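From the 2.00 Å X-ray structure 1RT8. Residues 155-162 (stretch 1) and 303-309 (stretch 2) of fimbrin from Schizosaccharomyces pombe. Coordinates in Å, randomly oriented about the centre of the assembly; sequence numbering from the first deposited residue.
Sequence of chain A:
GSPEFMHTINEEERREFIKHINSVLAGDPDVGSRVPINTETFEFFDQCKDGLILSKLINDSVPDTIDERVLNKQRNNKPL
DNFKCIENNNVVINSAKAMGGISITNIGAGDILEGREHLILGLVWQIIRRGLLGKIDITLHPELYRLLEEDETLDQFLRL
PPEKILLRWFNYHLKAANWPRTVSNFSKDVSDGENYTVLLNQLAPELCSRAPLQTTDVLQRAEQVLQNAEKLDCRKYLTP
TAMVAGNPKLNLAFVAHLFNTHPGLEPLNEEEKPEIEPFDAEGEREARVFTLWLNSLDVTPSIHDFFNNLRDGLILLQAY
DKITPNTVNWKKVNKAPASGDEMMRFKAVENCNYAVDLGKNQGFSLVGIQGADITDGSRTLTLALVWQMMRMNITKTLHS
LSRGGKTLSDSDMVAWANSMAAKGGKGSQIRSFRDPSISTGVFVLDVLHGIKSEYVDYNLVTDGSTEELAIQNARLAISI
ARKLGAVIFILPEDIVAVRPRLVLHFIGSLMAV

Stretch 1 155-162: DQFLRLPP
Stretch 2, residues 303-309: IHDFFNN

This is a small, mostly polar contact, burying 312 Å² over both sides, in which the turn that ends a helix is held against a loop by one histidine hydrogen bond, a proline packed on the same ring and a bridging water. Residues 155-157 finish the helix; a type I turn then runs from Phe157 to Leu160, closed by Leu160 N to Phe157 O at 3.1 Å, while Arg159 N reaches Gln156 O at 3.0 Å. Leu160, the last residue of the turn, and Pro161 after it are extended (phi/psi -76/162° and -71/160°). Across from them, His304 (-133/-3°) and Asp305 (-153/86°) lead into a weakly bonded helix, with Asn309 N to Asp305 O at 2.8 Å. The register sets the CA of Gln156 6.3 Å from that of Asp305, and the CA of Leu160 5.8 Å from that of His304. CA-to-CB points sideways in His304, Arg159 and Pro161, away in Leu160 (m, t) and toward the other stretch in Asn308; Gln156 and Asp305 start sideways, but their ends come nearer.

His304, chi1 m and chi2 -74°, is the most covered residue. His304 ND1 donates to Arg159 O at 3.0 Å, with a bent N-H...O angle of 135°. Imidazole suits this place because it offers both a donor and a flat face: Pro161 CD lies 3.7 Å from the centroid of the His304 ring, 12° off the normal, a CH-pi contact.

Water 1 donates to Gln156 O at 2.5 Å and to His304 O at 2.6 Å, joining two carbonyls that could not bond each other.

The short carboxylate of Asp305, chi1 t, accepts Asn308 ND2 on OD2 at 3.1 Å. Gln156 (m, t, chi3 -49°), long enough to reach across, brings NE2 to 2.7 Å from Asp305 OD2, but the angle is too poor for a hydrogen bond. Arg159 (m, t, m, chi4 -164°) places NH2 4.1 Å from Asp305 OD1, beyond salt-bridge range, so only the opposite charges attract.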

# COMPACT_ATOMS: atom_id res chain seq x y z
N ASP A 155 -5.50 15.97 -7.57
CA ASP A 155 -4.78 15.37 -6.44
C ASP A 155 -5.55 14.18 -5.87
O ASP A 155 -4.95 13.22 -5.38
CB ASP A 155 -4.55 16.42 -5.35
CG ASP A 155 -3.82 15.87 -4.14
OD1 ASP A 155 -4.49 15.41 -3.19
OD2 ASP A 155 -2.56 15.87 -4.15
N GLN A 156 -6.87 14.24 -5.95
CA GLN A 156 -7.73 13.17 -5.47
C GLN A 156 -7.72 12.04 -6.49
O GLN A 156 -7.64 10.86 -6.14
CB GLN A 156 -9.16 13.68 -5.28
CG GLN A 156 -9.24 14.98 -4.50
CD GLN A 156 -10.64 15.54 -4.45
OE1 GLN A 156 -11.31 15.66 -5.48
NE2 GLN A 156 -11.09 15.91 -3.26
N PHE A 157 -7.80 12.42 -7.76
CA PHE A 157 -7.80 11.45 -8.85
C PHE A 157 -6.57 10.55 -8.80
O PHE A 157 -6.68 9.33 -8.93
CB PHE A 157 -7.82 12.19 -10.19
CG PHE A 157 -7.91 11.29 -11.38
CD1 PHE A 157 -9.08 10.58 -11.65
CD2 PHE A 157 -6.82 11.12 -12.24
CE1 PHE A 157 -9.17 9.72 -12.75
CE2 PHE A 157 -6.90 10.26 -13.34
CZ PHE A 157 -8.07 9.56 -13.59
N LEU A 158 -5.40 11.15 -8.58
CA LEU A 158 -4.15 10.40 -8.52
C LEU A 158 -3.96 9.52 -7.29
O LEU A 158 -2.94 8.85 -7.16
CB LEU A 158 -2.96 11.36 -8.65
CG LEU A 158 -2.77 11.98 -10.04
CD1 LEU A 158 -1.54 12.88 -10.03
CD2 LEU A 158 -2.63 10.88 -11.08
N ARG A 159 -4.94 9.52 -6.39
CA ARG A 159 -4.87 8.67 -5.20
C ARG A 159 -5.89 7.55 -5.28
O ARG A 159 -6.03 6.75 -4.36
CB ARG A 159 -5.06 9.49 -3.93
CG ARG A 159 -3.82 10.29 -3.58
CD ARG A 159 -3.98 11.09 -2.31
NE ARG A 159 -5.03 12.09 -2.42
CZ ARG A 159 -5.16 13.11 -1.58
NH1 ARG A 159 -4.30 13.26 -0.58
NH2 ARG A 159 -6.15 13.98 -1.75
N LEU A 160 -6.60 7.49 -6.41
CA LEU A 160 -7.60 6.46 -6.64
C LEU A 160 -6.88 5.16 -6.97
O LEU A 160 -5.70 5.17 -7.32
CB LEU A 160 -8.50 6.85 -7.81
CG LEU A 160 -9.38 8.08 -7.65
CD1 LEU A 160 -10.08 8.37 -8.97
CD2 LEU A 160 -10.39 7.84 -6.54
N PRO A 161 -7.57 4.02 -6.86
CA PRO A 161 -6.89 2.77 -7.19
C PRO A 161 -6.68 2.70 -8.71
O PRO A 161 -7.35 3.40 -9.46
CB PRO A 161 -7.86 1.71 -6.67
CG PRO A 161 -9.21 2.37 -6.83
CD PRO A 161 -8.94 3.78 -6.37
N PRO A 162 -5.73 1.86 -9.16
CA PRO A 162 -5.41 1.68 -10.59
C PRO A 162 -6.63 1.59 -11.51
O PRO A 162 -6.74 2.34 -12.49
CB PRO A 162 -4.60 0.38 -10.60
CG PRO A 162 -3.88 0.44 -9.29
CD PRO A 162 -4.95 0.92 -8.33
N ILE A 303 -10.41 4.04 1.95
CA ILE A 303 -10.26 5.48 1.85
C ILE A 303 -9.25 5.90 0.78
O ILE A 303 -8.16 5.33 0.69
CB ILE A 303 -9.78 6.07 3.19
CG1 ILE A 303 -10.79 5.76 4.29
CG2 ILE A 303 -9.53 7.57 3.05
CD1 ILE A 303 -10.22 5.89 5.67
N HIS A 304 -9.61 6.91 -0.01
CA HIS A 304 -8.70 7.43 -1.04
C HIS A 304 -8.64 8.94 -0.98
O HIS A 304 -7.88 9.59 -1.70
CB HIS A 304 -9.15 6.94 -2.43
CG HIS A 304 -8.98 5.46 -2.63
ND1 HIS A 304 -7.74 4.88 -2.81
CD2 HIS A 304 -9.87 4.44 -2.58
CE1 HIS A 304 -7.88 3.57 -2.87
NE2 HIS A 304 -9.16 3.27 -2.73
N ASP A 305 -9.45 9.50 -0.09
CA ASP A 305 -9.54 10.95 0.13
C ASP A 305 -9.98 11.18 1.58
O ASP A 305 -11.18 11.32 1.86
CB ASP A 305 -10.55 11.56 -0.85
CG ASP A 305 -10.49 13.08 -0.87
OD1 ASP A 305 -9.80 13.65 -0.01
OD2 ASP A 305 -11.14 13.70 -1.74
N PHE A 306 -9.00 11.21 2.48
CA PHE A 306 -9.21 11.38 3.92
C PHE A 306 -10.11 12.54 4.32
O PHE A 306 -10.95 12.41 5.21
CB PHE A 306 -7.85 11.53 4.61
CG PHE A 306 -7.92 11.67 6.12
CD1 PHE A 306 -7.90 10.54 6.94
CD2 PHE A 306 -7.96 12.93 6.72
CE1 PHE A 306 -7.91 10.67 8.33
CE2 PHE A 306 -7.97 13.07 8.10
CZ PHE A 306 -7.95 11.94 8.91
N PHE A 307 -9.94 13.69 3.68
CA PHE A 307 -10.72 14.86 4.04
C PHE A 307 -12.14 14.93 3.50
O PHE A 307 -12.82 15.94 3.68
CB PHE A 307 -9.94 16.13 3.68
CG PHE A 307 -8.67 16.28 4.47
CD1 PHE A 307 -7.43 16.09 3.87
CD2 PHE A 307 -8.71 16.54 5.84
CE1 PHE A 307 -6.26 16.15 4.62
CE2 PHE A 307 -7.55 16.61 6.59
CZ PHE A 307 -6.33 16.41 5.98
N ASN A 308 -12.59 13.86 2.84
CA ASN A 308 -13.95 13.81 2.34
C ASN A 308 -14.62 12.48 2.66
O ASN A 308 -15.83 12.43 2.88
CB ASN A 308 -14.01 14.05 0.82
CG ASN A 308 -13.85 15.53 0.46
OD1 ASN A 308 -14.69 16.37 0.83
ND2 ASN A 308 -12.77 15.86 -0.25
N ASN A 309 -13.84 11.41 2.70
CA ASN A 309 -14.39 10.08 2.97
C ASN A 309 -14.91 9.81 4.39
O ASN A 309 -15.54 8.77 4.61
CB ASN A 309 -13.37 9.00 2.61
CG ASN A 309 -12.93 9.05 1.15
OD1 ASN A 309 -13.58 9.68 0.30
ND2 ASN A 309 -11.84 8.36 0.84
O HOH W 1 -8.80 10.26 -4.03